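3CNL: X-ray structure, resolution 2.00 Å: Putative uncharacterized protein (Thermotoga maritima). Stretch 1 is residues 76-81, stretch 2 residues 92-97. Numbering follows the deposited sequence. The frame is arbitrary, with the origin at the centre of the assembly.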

# COMPACT_ATOMS: atom_id res chain seq x y z
N LYS A 76 1.60 -5.55 18.57
CA LYS A 76 1.05 -6.03 17.31
C LYS A 76 1.97 -7.00 16.58
O LYS A 76 3.19 -6.91 16.70
CB LYS A 76 0.55 -4.88 16.44
CG LYS A 76 -0.82 -4.47 16.93
CD LYS A 76 -1.34 -3.16 16.40
CE LYS A 76 -2.75 -2.97 16.92
NZ LYS A 76 -3.39 -1.82 16.25
N ARG A 77 1.37 -7.96 15.88
CA ARG A 77 2.14 -8.89 15.07
C ARG A 77 2.45 -8.18 13.74
O ARG A 77 1.55 -7.85 12.97
CB ARG A 77 1.36 -10.19 14.87
CG ARG A 77 2.07 -11.28 14.09
CD ARG A 77 1.45 -12.65 14.36
NE ARG A 77 1.95 -13.70 13.45
CZ ARG A 77 1.41 -14.91 13.35
NH1 ARG A 77 0.36 -15.23 14.09
NH2 ARG A 77 1.92 -15.81 12.50
N VAL A 78 3.73 -7.93 13.49
CA VAL A 78 4.16 -7.13 12.35
C VAL A 78 5.39 -7.73 11.72
O VAL A 78 6.34 -8.12 12.42
CB VAL A 78 4.42 -5.64 12.75
CG1 VAL A 78 5.50 -5.48 13.84
CG2 VAL A 78 4.75 -4.77 11.52
N ILE A 79 5.37 -7.82 10.39
CA ILE A 79 6.52 -8.24 9.60
C ILE A 79 6.76 -7.23 8.50
O ILE A 79 5.89 -6.40 8.22
CB ILE A 79 6.32 -9.64 8.98
CG1 ILE A 79 5.22 -9.62 7.92
CG2 ILE A 79 6.07 -10.69 10.10
CD1 ILE A 79 5.20 -10.84 7.03
N THR A 80 7.92 -7.28 7.86
CA THR A 80 8.19 -6.42 6.72
C THR A 80 8.66 -7.33 5.60
O THR A 80 9.26 -8.36 5.88
CB THR A 80 9.32 -5.42 7.02
OG1 THR A 80 10.48 -6.16 7.38
CG2 THR A 80 8.93 -4.47 8.17
N THR A 81 8.37 -6.97 4.35
CA THR A 81 8.79 -7.78 3.22
C THR A 81 8.78 -6.95 1.96
O THR A 81 8.48 -5.77 1.99
CB THR A 81 7.90 -9.03 3.04
OG1 THR A 81 8.54 -9.93 2.11
CG2 THR A 81 6.52 -8.65 2.52
N LYS A 92 8.59 -18.01 6.62
CA LYS A 92 9.24 -18.09 7.93
C LYS A 92 8.86 -16.89 8.78
O LYS A 92 8.58 -17.04 9.99
CB LYS A 92 10.76 -18.16 7.76
CG LYS A 92 11.46 -18.92 8.86
CD LYS A 92 11.91 -18.00 9.98
CE LYS A 92 13.44 -17.93 10.03
NZ LYS A 92 14.02 -19.21 10.56
N LYS A 93 8.85 -15.71 8.17
CA LYS A 93 8.37 -14.49 8.83
C LYS A 93 6.91 -14.61 9.23
O LYS A 93 6.53 -14.21 10.34
CB LYS A 93 8.56 -13.25 7.95
CG LYS A 93 9.98 -12.78 7.83
CD LYS A 93 10.09 -11.53 6.96
CE LYS A 93 11.55 -11.04 6.89
NZ LYS A 93 11.68 -9.78 6.09
N LEU A 94 6.07 -15.13 8.34
CA LEU A 94 4.64 -15.26 8.63
C LEU A 94 4.38 -16.29 9.72
O LEU A 94 3.52 -16.06 10.59
CB LEU A 94 3.84 -15.61 7.36
CG LEU A 94 3.67 -14.53 6.29
CD1 LEU A 94 3.28 -15.17 4.94
CD2 LEU A 94 2.64 -13.48 6.77
N SER A 95 5.13 -17.39 9.68
CA SER A 95 5.01 -18.52 10.62
C SER A 95 3.57 -18.82 11.04
O SER A 95 3.20 -18.64 12.19
CB SER A 95 5.96 -18.37 11.82
OG SER A 95 7.26 -18.86 11.45
N PHE A 96 2.78 -19.27 10.06
CA PHE A 96 1.38 -19.59 10.26
C PHE A 96 1.20 -20.82 11.15
O PHE A 96 1.93 -21.80 11.01
CB PHE A 96 0.71 -19.89 8.92
CG PHE A 96 0.53 -18.68 8.03
CD1 PHE A 96 -0.17 -17.56 8.48
CD2 PHE A 96 0.98 -18.71 6.72
CE1 PHE A 96 -0.37 -16.45 7.65
CE2 PHE A 96 0.78 -17.61 5.88
CZ PHE A 96 0.11 -16.48 6.35
N ASP A 97 0.19 -20.75 12.01
CA ASP A 97 -0.23 -21.87 12.85
C ASP A 97 -0.75 -22.99 11.98
O ASP A 97 -1.21 -22.72 10.87
CB ASP A 97 -1.33 -21.39 13.80
CG ASP A 97 -1.86 -22.50 14.67
OD1 ASP A 97 -1.13 -22.92 15.58
OD2 ASP A 97 -3.00 -22.95 14.43
O HOH W 1 4.25 -13.57 12.28

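The most unusual feature of this contact is a very short hydrogen bond between an arginine and the backbone at the end of a helix: Arg77 NH2 donates to Leu94 O at 2.5 Å, with an N-H...O angle of 141°. Leu94 is the last helical residue. Ser95 then leaves helical geometry with a positive phi of 36°, and a carbonyl at such an end tends to lack the amide partner that the next turn would have supplied. The carbonyl lies at the edge of the guanidinium, near its plane, where the N-H groups point. Arg77 NH2 also lies 3.1 Å from Ser95 O, which it meets obliquely.

Arg77 gets there by being long and straight. Its CA-to-CB bond points toward the helix, and chi1, chi2 and chi3 are all t, so the side chain spans the gap as an extended rod. A water adds a second link to the same end: Arg77 NE donates to water 1 at 2.6 Å, and water 1 donates to Lys93 O at 3.1 Å. Direct and bridged contacts thus tie one guanidinium to two successive carbonyls of the helix.

The CA-to-CB bond of Lys93 points toward the strand, and with chi1 m and chi2 to chi4 t, Lys93 NZ donates to Thr80 O at 2.8 Å. Each stretch therefore sends an extended basic side chain to a backbone carbonyl of the other. Because the acceptors are backbone atoms, these two bonds ask nothing of the side chains of Leu94 and Thr80; the CA-to-CB bond of Thr80 in fact points away from the helix.

Between the two polar arms sits Ile79, whose CA is 6.6 Å from the CA of Lys93, the closest pair of CA atoms across the two stretches. Its CA-to-CB bond points toward the helix, and the branched side chain spreads over it: Ile79 CG2 lies 3.6 Å from Lys93 O, while Ile79 CD1 packs against Leu94 CD2 at 3.7 Å. Leu94 starts out facing away, but the end of its side chain comes back near enough to meet the isoleucine. Arg77 and Ile79, two residues apart, both point toward the helix, whereas Val78 between them is out of reach.

The helix end is also tied locally, with Ser95 OG donating to Lys92 O at 2.7 Å. The rule to read here is economical: one small apolar contact, flanked by long side chains that find backbone carbonyls, in 298 Å² of buried surface.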